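Local coordinates for ribonuclease P protein component 3 (Thermococcus kodakarensis KOD1, PDB 3WYZ), which probably serves as a protein subunit of ribonuclease P, the RNA-based enzyme that matures tRNA by cleaving the 5' ends of its precursors, at residues A[8-14]-A[206-210]; A[92-96]-A[115-121]. All blocks are in the same frame, centred on the assembly; numbering follows the deposited sequence.

Contact 1: residues A[8-14]-A[206-210]; sequences FSRDYFV and RASLN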
# COMPACT_ATOMS: atom_id res chain seq x y z
N PHE A 8 -5.67 -19.62 13.75
CA PHE A 8 -4.37 -18.89 13.64
C PHE A 8 -4.24 -17.84 14.73
O PHE A 8 -5.23 -17.43 15.33
CB PHE A 8 -4.24 -18.21 12.28
CG PHE A 8 -2.88 -17.62 12.04
CD1 PHE A 8 -1.83 -18.42 11.60
CD2 PHE A 8 -2.64 -16.28 12.28
CE1 PHE A 8 -0.57 -17.88 11.38
CE2 PHE A 8 -1.38 -15.74 12.07
CZ PHE A 8 -0.35 -16.54 11.61
N SER A 9 -3.01 -17.40 14.98
CA SER A 9 -2.75 -16.34 15.94
C SER A 9 -3.74 -15.18 15.77
O SER A 9 -4.08 -14.79 14.65
CB SER A 9 -1.30 -15.83 15.81
OG SER A 9 -0.77 -15.44 17.07
N ARG A 10 -4.20 -14.65 16.90
CA ARG A 10 -5.13 -13.53 16.92
C ARG A 10 -4.38 -12.20 16.92
O ARG A 10 -4.81 -11.23 16.31
CB ARG A 10 -6.04 -13.64 18.14
CG ARG A 10 -7.52 -13.56 17.81
CD ARG A 10 -8.40 -13.84 19.03
NE ARG A 10 -8.64 -12.64 19.81
CZ ARG A 10 -9.41 -11.63 19.42
NH1 ARG A 10 -9.58 -10.57 20.21
NH2 ARG A 10 -10.03 -11.66 18.23
N ASP A 11 -3.24 -12.16 17.61
CA ASP A 11 -2.48 -10.92 17.71
C ASP A 11 -1.24 -10.93 16.82
O ASP A 11 -0.13 -10.71 17.29
CB ASP A 11 -2.09 -10.66 19.17
CG ASP A 11 -3.28 -10.28 20.02
OD1 ASP A 11 -4.37 -10.05 19.46
OD2 ASP A 11 -3.12 -10.22 21.26
N TYR A 12 -1.44 -11.18 15.53
CA TYR A 12 -0.35 -11.20 14.57
C TYR A 12 -0.50 -9.99 13.65
O TYR A 12 -1.56 -9.78 13.07
CB TYR A 12 -0.37 -12.50 13.77
CG TYR A 12 0.86 -12.72 12.93
CD1 TYR A 12 0.93 -12.23 11.63
CD2 TYR A 12 1.96 -13.40 13.44
CE1 TYR A 12 2.07 -12.41 10.85
CE2 TYR A 12 3.10 -13.59 12.67
CZ TYR A 12 3.15 -13.10 11.38
OH TYR A 12 4.27 -13.28 10.62
N PHE A 13 0.57 -9.20 13.50
CA PHE A 13 0.49 -7.93 12.76
C PHE A 13 1.62 -7.77 11.75
O PHE A 13 2.76 -8.08 12.04
CB PHE A 13 0.51 -6.76 13.75
CG PHE A 13 -0.57 -6.83 14.79
CD1 PHE A 13 -1.91 -6.69 14.44
CD2 PHE A 13 -0.25 -7.05 16.13
CE1 PHE A 13 -2.91 -6.76 15.39
CE2 PHE A 13 -1.25 -7.11 17.09
CZ PHE A 13 -2.58 -6.97 16.72
N VAL A 14 1.28 -7.27 10.56
CA VAL A 14 2.25 -7.08 9.47
C VAL A 14 2.23 -5.63 8.97
O VAL A 14 1.17 -5.08 8.71
CB VAL A 14 1.94 -8.01 8.28
CG1 VAL A 14 2.89 -7.73 7.12
CG2 VAL A 14 2.02 -9.47 8.72
N ARG A 206 -8.49 -5.60 12.25
CA ARG A 206 -7.51 -6.64 12.59
C ARG A 206 -7.07 -7.43 11.36
O ARG A 206 -5.89 -7.72 11.20
CB ARG A 206 -8.10 -7.58 13.65
CG ARG A 206 -7.14 -8.61 14.21
CD ARG A 206 -7.85 -9.59 15.14
NE ARG A 206 -8.49 -8.90 16.26
CZ ARG A 206 -7.85 -8.42 17.33
NH1 ARG A 206 -6.53 -8.55 17.46
NH2 ARG A 206 -8.55 -7.81 18.29
N ALA A 207 -8.03 -7.80 10.51
CA ALA A 207 -7.73 -8.56 9.30
C ALA A 207 -6.87 -7.78 8.31
O ALA A 207 -6.07 -8.38 7.58
CB ALA A 207 -9.00 -9.03 8.62
N SER A 208 -7.01 -6.46 8.30
CA SER A 208 -6.20 -5.59 7.44
C SER A 208 -4.71 -5.55 7.83
O SER A 208 -3.87 -5.16 7.02
CB SER A 208 -6.77 -4.17 7.44
OG SER A 208 -8.08 -4.17 6.89
N LEU A 209 -4.38 -5.92 9.07
CA LEU A 209 -2.99 -6.05 9.50
C LEU A 209 -2.53 -7.50 9.65
O LEU A 209 -1.33 -7.76 9.78
CB LEU A 209 -2.79 -5.33 10.84
CG LEU A 209 -2.94 -3.81 10.84
CD1 LEU A 209 -2.74 -3.29 12.26
CD2 LEU A 209 -1.96 -3.15 9.87
N ASN A 210 -3.46 -8.44 9.61
CA ASN A 210 -3.16 -9.84 9.89
C ASN A 210 -3.41 -10.70 8.66
O ASN A 210 -2.46 -11.08 7.95
CB ASN A 210 -4.00 -10.31 11.10
CG ASN A 210 -3.67 -11.72 11.55
OD1 ASN A 210 -3.10 -12.52 10.81
ND2 ASN A 210 -4.04 -12.03 12.79
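Closure of a chain by a mixed polar and apolar contact between its two ends is illustrated here: the N-terminal lead-in 8-14, which runs into strand 14-18, lies against residues 206-210, on the last part of helix 202-209 and just beyond. Together the segments bury 477 Å². The best-defined bond is between backbones, from Val14 N to Leu209 O at 2.8 Å; the same carbonyl also receives a CA-H...O contact from Phe13 (CA to Leu209 O, 3.5 Å), so one acceptor late in the helix region serves two successive residues where the strand begins. Nearby, Phe13 turns its ring edge to Leu209, CD1 lying 3.9 Å from CB.

Farther out the contact becomes electrostatic. Arg206 reaches along the lead-in with NH1, forming a salt bridge to Asp11 OD1 (3.3 Å) and a weak hydrogen bond to Arg10 O (3.4 Å). The guanidinium of Arg10 lies face-on over this group despite the like charges, its NH1 being 3.5 Å from Arg206 NH2; the carboxylate of Asp11 is likely to ease the repulsion. Asn210 sends ND2 weakly to Ser9 O (3.3 Å), while its OD1 is taken by Arg214, which also makes a cation-pi contact with Phe8.

The neighbours tie both segments into the surrounding fold. Phe13 and Leu209 both touch helix 188-198, at Met192, and Val14 packs on Pro213 of helix 211-217. In addition, Phe13 N bonds to Asp32 and Tyr12 OH to Glu33, linking the lead-in to the start of strand 33-41.

Contact 2: residues A[92-96]-A[115-121]; sequences QGGDM and FGRKDPG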
# COMPACT_ATOMS: atom_id res chain seq x y z
N GLN A 92 1.70 3.84 -6.63
CA GLN A 92 1.17 5.03 -5.99
C GLN A 92 -0.09 5.49 -6.72
O GLN A 92 -0.06 5.73 -7.92
CB GLN A 92 2.22 6.14 -6.04
CG GLN A 92 1.83 7.47 -5.39
CD GLN A 92 2.20 7.53 -3.92
OE1 GLN A 92 1.56 6.90 -3.08
NE2 GLN A 92 3.25 8.29 -3.61
N GLY A 93 -1.19 5.59 -5.97
CA GLY A 93 -2.45 6.08 -6.51
C GLY A 93 -2.47 7.59 -6.62
O GLY A 93 -1.58 8.27 -6.12
N GLY A 94 -3.50 8.13 -7.27
CA GLY A 94 -3.66 9.57 -7.42
C GLY A 94 -4.08 10.01 -8.81
O GLY A 94 -4.85 10.97 -8.96
N ASP A 95 -3.55 9.34 -9.83
CA ASP A 95 -3.94 9.57 -11.21
C ASP A 95 -4.92 8.47 -11.61
O ASP A 95 -4.69 7.30 -11.30
CB ASP A 95 -2.71 9.58 -12.12
CG ASP A 95 -3.03 9.93 -13.57
OD1 ASP A 95 -4.16 10.38 -13.88
OD2 ASP A 95 -2.14 9.75 -14.42
N MET A 96 -6.00 8.85 -12.28
CA MET A 96 -7.05 7.90 -12.62
C MET A 96 -6.63 6.87 -13.66
O MET A 96 -7.06 5.71 -13.59
CB MET A 96 -8.31 8.63 -13.07
CG MET A 96 -9.20 9.07 -11.92
SD MET A 96 -9.81 7.70 -10.92
CE MET A 96 -11.42 8.32 -10.47
N PHE A 115 -4.77 9.79 -3.28
CA PHE A 115 -3.60 10.63 -3.01
C PHE A 115 -3.50 11.85 -3.94
O PHE A 115 -3.37 11.71 -5.14
CB PHE A 115 -2.32 9.79 -3.09
CG PHE A 115 -1.07 10.55 -2.74
CD1 PHE A 115 -0.81 10.92 -1.43
CD2 PHE A 115 -0.14 10.88 -3.72
CE1 PHE A 115 0.35 11.61 -1.10
CE2 PHE A 115 1.03 11.57 -3.39
CZ PHE A 115 1.27 11.94 -2.08
N GLY A 116 -3.58 13.04 -3.35
CA GLY A 116 -3.47 14.29 -4.11
C GLY A 116 -4.67 14.60 -4.97
O GLY A 116 -4.53 15.18 -6.05
N ARG A 117 -5.86 14.23 -4.50
CA ARG A 117 -7.10 14.44 -5.25
C ARG A 117 -8.16 15.13 -4.40
O ARG A 117 -8.00 15.29 -3.19
CB ARG A 117 -7.67 13.11 -5.74
CG ARG A 117 -6.74 12.28 -6.61
CD ARG A 117 -7.42 10.99 -7.04
NE ARG A 117 -8.60 11.23 -7.88
CZ ARG A 117 -8.55 11.58 -9.16
NH1 ARG A 117 -7.39 11.72 -9.80
NH2 ARG A 117 -9.68 11.78 -9.82
N LYS A 118 -9.25 15.53 -5.06
CA LYS A 118 -10.43 16.05 -4.38
C LYS A 118 -11.57 15.03 -4.45
O LYS A 118 -12.73 15.40 -4.32
CB LYS A 118 -10.85 17.40 -4.97
CG LYS A 118 -9.89 18.53 -4.67
CD LYS A 118 -8.85 18.72 -5.77
CE LYS A 118 -9.38 19.54 -6.94
NZ LYS A 118 -9.59 20.98 -6.60
N ASP A 119 -11.23 13.76 -4.63
CA ASP A 119 -12.20 12.67 -4.67
C ASP A 119 -11.49 11.32 -4.39
O ASP A 119 -10.26 11.25 -4.42
CB ASP A 119 -12.92 12.64 -6.03
CG ASP A 119 -11.98 12.33 -7.19
OD1 ASP A 119 -11.52 11.17 -7.32
OD2 ASP A 119 -11.73 13.24 -8.00
N PRO A 120 -12.27 10.25 -4.12
CA PRO A 120 -11.68 8.95 -3.74
C PRO A 120 -10.72 8.33 -4.76
O PRO A 120 -9.81 7.60 -4.37
CB PRO A 120 -12.90 8.05 -3.58
CG PRO A 120 -14.01 8.97 -3.25
CD PRO A 120 -13.74 10.24 -3.99
N GLY A 121 -10.94 8.60 -6.04
CA GLY A 121 -10.14 7.99 -7.10
C GLY A 121 -10.44 6.51 -7.22
O GLY A 121 -9.61 5.72 -7.66
O HOH W 1 -6.65 11.64 -13.04
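In a parallel alpha/beta fold, the loops that leave adjacent strands can meet at one end of the sheet, and here the loop after strand 109-111 folds against the one after strand 88-92. Phe115 comes first, its CA-to-CB bond directed toward the other loop. Its CB lies 3.5 Å from Gly93 O, and CE2 is 4.0 Å from NE2 of Gln92, whose OE1 is hydrogen-bonded to a glycerol, probably from the crystallisation liquor. The carbonyl of Phe115 approaches Gly94 CA to 3.1 Å; a CB on Gly94 would clash with that oxygen, and the positive phi of 137° is a second reason for glycine. Gly116 follows, its positive phi also favouring glycine.

Arg117 then supplies the main polar link: NH1 donates to Gly94 O at 2.8 Å. One face of its guanidinium lies under Met96, with CG 3.5 Å from NH2. A water accepts from Met96 N (3.0 Å) and weakly from Arg117 NH1 (3.3 Å). Asp119 holds the arginine from within its own loop, OD1 lying 3.0 Å from Arg117 NE, and also receives a weak bond from Gly121 N (2.9 Å). Gly121 closes the segment, its CA 3.6 Å from Met96 CE.

The chemistry thus implies a charge-paired arginine: Asp119 balances its charge and probably restrains its orientation, consistent with the well-aligned hydrogen bond from NH1 to a carbonyl just before helix 96-104.

The two contacts occupy opposite sides of the centre of a TIM barrel-like chain, 28 Å apart between centres and about 16 Å between nearest atoms, so they do not touch. Contact 2 is nested along the sequence within the long loop that contact 1 closes. They share the parallel sheet but use it differently. Contact 1 brings helix 202-209, near the C-terminus, to the lead-in of strand 14-18, an outermost strand, whereas contact 2 joins the loops following the inner neighbours 88-92 and 109-111. One contact therefore links sequence-distant ends of the chain, while the other fastens consecutive strand-to-helix connections within the repeating beta-alpha architecture.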